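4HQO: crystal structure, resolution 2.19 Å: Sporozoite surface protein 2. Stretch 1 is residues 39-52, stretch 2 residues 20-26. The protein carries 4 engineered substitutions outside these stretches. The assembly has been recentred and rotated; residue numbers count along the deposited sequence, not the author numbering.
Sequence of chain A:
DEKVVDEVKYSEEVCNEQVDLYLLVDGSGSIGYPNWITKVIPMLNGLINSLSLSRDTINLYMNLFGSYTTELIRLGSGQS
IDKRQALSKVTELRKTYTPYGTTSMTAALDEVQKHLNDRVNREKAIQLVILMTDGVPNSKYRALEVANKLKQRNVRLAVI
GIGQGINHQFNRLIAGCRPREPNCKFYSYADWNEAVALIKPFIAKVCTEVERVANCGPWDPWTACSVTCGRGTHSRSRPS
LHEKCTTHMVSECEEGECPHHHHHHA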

# COMPACT_ATOMS: atom_id res chain seq x y z
N LYS A 39 6.94 7.25 26.42
CA LYS A 39 5.81 7.50 25.54
C LYS A 39 6.01 6.98 24.11
O LYS A 39 5.21 6.20 23.60
CB LYS A 39 5.47 9.01 25.52
CG LYS A 39 4.65 9.46 24.33
CD LYS A 39 3.18 9.14 24.49
CE LYS A 39 2.36 9.79 23.38
NZ LYS A 39 0.90 9.55 23.59
N VAL A 40 7.08 7.42 23.46
CA VAL A 40 7.29 7.07 22.05
C VAL A 40 7.60 5.59 21.82
O VAL A 40 6.98 4.94 20.97
CB VAL A 40 8.41 7.89 21.42
CG1 VAL A 40 8.56 7.52 19.95
CG2 VAL A 40 8.13 9.39 21.59
N ILE A 41 8.57 5.05 22.55
CA ILE A 41 8.90 3.63 22.44
C ILE A 41 7.71 2.73 22.77
O ILE A 41 7.40 1.82 22.00
CB ILE A 41 10.16 3.26 23.27
CG1 ILE A 41 11.40 3.96 22.71
CG2 ILE A 41 10.37 1.75 23.30
CD1 ILE A 41 11.76 3.56 21.29
N PRO A 42 7.02 2.96 23.91
CA PRO A 42 5.82 2.14 24.14
C PRO A 42 4.75 2.31 23.05
O PRO A 42 4.03 1.36 22.78
CB PRO A 42 5.30 2.66 25.49
CG PRO A 42 6.50 3.22 26.17
CD PRO A 42 7.30 3.84 25.06
N MET A 43 4.64 3.49 22.45
CA MET A 43 3.67 3.73 21.39
C MET A 43 4.00 2.88 20.16
O MET A 43 3.12 2.25 19.57
CB MET A 43 3.62 5.21 21.00
CG MET A 43 2.83 5.50 19.70
SD MET A 43 1.05 5.26 19.90
CE MET A 43 0.71 6.40 21.25
N LEU A 44 5.27 2.88 19.79
CA LEU A 44 5.73 2.12 18.63
C LEU A 44 5.57 0.62 18.85
O LEU A 44 5.23 -0.11 17.93
CB LEU A 44 7.19 2.43 18.34
CG LEU A 44 7.54 3.78 17.73
CD1 LEU A 44 9.03 4.00 17.84
CD2 LEU A 44 7.10 3.80 16.28
N ASN A 45 5.82 0.18 20.07
CA ASN A 45 5.69 -1.22 20.39
C ASN A 45 4.26 -1.71 20.27
O ASN A 45 4.01 -2.72 19.62
CB ASN A 45 6.22 -1.51 21.80
CG ASN A 45 7.72 -1.72 21.82
OD1 ASN A 45 8.29 -2.18 20.83
ND2 ASN A 45 8.36 -1.40 22.94
N GLY A 46 3.32 -0.99 20.90
CA GLY A 46 1.92 -1.37 20.88
C GLY A 46 1.33 -1.25 19.49
O GLY A 46 0.53 -2.07 19.07
N LEU A 47 1.74 -0.22 18.76
CA LEU A 47 1.27 -0.03 17.40
C LEU A 47 1.71 -1.20 16.53
O LEU A 47 0.88 -1.87 15.91
CB LEU A 47 1.83 1.27 16.84
CG LEU A 47 1.37 1.77 15.48
CD1 LEU A 47 -0.14 1.85 15.45
CD2 LEU A 47 1.98 3.14 15.24
N ILE A 48 3.01 -1.45 16.49
CA ILE A 48 3.57 -2.48 15.62
C ILE A 48 3.13 -3.88 16.03
O ILE A 48 2.88 -4.73 15.19
CB ILE A 48 5.10 -2.36 15.54
CG1 ILE A 48 5.47 -1.17 14.66
CG2 ILE A 48 5.72 -3.65 15.01
CD1 ILE A 48 6.92 -0.69 14.79
N ASN A 49 2.99 -4.10 17.34
CA ASN A 49 2.48 -5.36 17.85
C ASN A 49 1.05 -5.63 17.41
O ASN A 49 0.61 -6.77 17.42
CB ASN A 49 2.57 -5.39 19.37
CG ASN A 49 2.76 -6.78 19.90
OD1 ASN A 49 3.65 -7.51 19.46
ND2 ASN A 49 1.91 -7.18 20.84
N SER A 50 0.33 -4.59 17.00
CA SER A 50 -1.06 -4.74 16.61
C SER A 50 -1.18 -5.01 15.12
O SER A 50 -2.26 -5.32 14.63
CB SER A 50 -1.86 -3.48 16.94
OG SER A 50 -1.56 -2.44 16.00
N LEU A 51 -0.08 -4.87 14.39
CA LEU A 51 -0.11 -4.99 12.93
C LEU A 51 0.16 -6.41 12.48
O LEU A 51 1.17 -7.00 12.84
CB LEU A 51 0.93 -4.08 12.29
CG LEU A 51 0.80 -2.58 12.54
CD1 LEU A 51 1.99 -1.89 11.90
CD2 LEU A 51 -0.51 -2.10 11.96
N SER A 52 -0.74 -6.94 11.66
CA SER A 52 -0.53 -8.26 11.08
C SER A 52 0.38 -8.18 9.85
O SER A 52 -0.11 -8.18 8.72
CB SER A 52 -1.87 -8.90 10.73
OG SER A 52 -1.70 -10.24 10.30
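Stretch 2, residues 20-26: DLYLLVD

Stretch 2 (Asp-20 to Asp-26) is an extended β-strand that lies along the helix of stretch 1 and runs almost opposite to it: the N-to-C directions make an angle of 170°, and the axes approach to 10.9 Å. In this antiparallel arrangement Val-25 is nearest Val-40, near the beginning of stretch 1 and within a helix already under way (CA to CA 8.9 Å), and Leu-21 is nearest Leu-51 just beyond the helix (CA to CA 9.8 Å). Because side chains alternate along a strand, Leu-21, Leu-23 and Val-25 all point toward stretch 1, while Tyr-22 and Leu-24 between them are out of its reach.

Leu-23 covers the most surface, 66 Å², and sits at the centre of the contact. With chi1 t and chi2 p, Leu-23 places its CD2 3.7 Å from CD2 of Leu-44 and 4.0 Å from CD1 of Ile-48, and its CD1 4.2 Å from CD2 of Leu-47. The CA-to-CB bond of Ile-48 points sideways to the strand, but the end of the side chain, with chi1 m and chi2 t, comes nearer. Leu-44, the largest contributor from stretch 1 at 44 Å², also bridges to the next inward residue of the strand: its CD2 lies 3.8 Å from CG2 of Val-25. Val-25 then meets Val-40 more loosely, CG1 to CG1 at 4.4 Å.

At the other end Leu-21 (40 Å²) packs its CD1 3.8 Å from CD1 of Leu-51. The chain has left the helix here, after a turn where Ser-50 OG donates a hydrogen bond to Leu-47 O at 2.5 Å, beside the backbone bond from Ser-50 N to the same oxygen at 3.0 Å. No hydrogen bond joins the two stretches; 289 Å² is buried, summed over both, and every close contact is between apolar side chains.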

# COMPACT_ATOMS: atom_id res chain seq x y z
N ASP A 20 0.52 -0.88 2.32
CA ASP A 20 1.88 -0.34 2.45
C ASP A 20 1.81 0.74 3.52
O ASP A 20 1.18 1.78 3.31
CB ASP A 20 2.37 0.26 1.15
CG ASP A 20 2.69 -0.78 0.11
OD1 ASP A 20 3.04 -1.93 0.48
OD2 ASP A 20 2.61 -0.44 -1.09
N LEU A 21 2.44 0.49 4.66
CA LEU A 21 2.30 1.37 5.82
C LEU A 21 3.62 2.08 6.09
O LEU A 21 4.62 1.45 6.42
CB LEU A 21 1.86 0.55 7.03
CG LEU A 21 1.25 1.27 8.24
CD1 LEU A 21 0.50 0.26 9.10
CD2 LEU A 21 2.31 1.95 9.08
N TYR A 22 3.61 3.39 5.93
CA TYR A 22 4.81 4.21 6.05
C TYR A 22 4.78 4.86 7.42
O TYR A 22 3.99 5.75 7.67
CB TYR A 22 4.84 5.27 4.94
CG TYR A 22 4.69 4.70 3.54
CD1 TYR A 22 3.44 4.54 2.96
CD2 TYR A 22 5.81 4.33 2.80
CE1 TYR A 22 3.30 4.03 1.68
CE2 TYR A 22 5.69 3.81 1.52
CZ TYR A 22 4.43 3.66 0.96
OH TYR A 22 4.29 3.14 -0.31
N LEU A 23 5.62 4.37 8.32
CA LEU A 23 5.66 4.88 9.69
C LEU A 23 6.78 5.90 9.81
O LEU A 23 7.96 5.56 9.72
CB LEU A 23 5.87 3.72 10.67
CG LEU A 23 5.90 4.00 12.17
CD1 LEU A 23 4.73 4.87 12.60
CD2 LEU A 23 5.88 2.67 12.93
N LEU A 24 6.39 7.17 9.98
CA LEU A 24 7.35 8.28 10.01
C LEU A 24 7.46 8.77 11.45
O LEU A 24 6.48 9.27 12.02
CB LEU A 24 6.89 9.42 9.10
CG LEU A 24 6.43 9.06 7.68
CD1 LEU A 24 6.06 10.34 6.88
CD2 LEU A 24 7.51 8.28 6.95
N VAL A 25 8.63 8.60 12.04
CA VAL A 25 8.80 8.84 13.47
C VAL A 25 9.67 10.08 13.72
O VAL A 25 10.80 10.17 13.25
CB VAL A 25 9.40 7.61 14.20
CG1 VAL A 25 9.53 7.88 15.69
CG2 VAL A 25 8.54 6.37 13.95
N ASP A 26 9.11 11.04 14.44
CA ASP A 26 9.81 12.27 14.81
C ASP A 26 10.84 11.96 15.90
O ASP A 26 10.47 11.60 17.02
CB ASP A 26 8.78 13.27 15.34
CG ASP A 26 9.32 14.69 15.50
OD1 ASP A 26 10.55 14.87 15.71
OD2 ASP A 26 8.48 15.62 15.45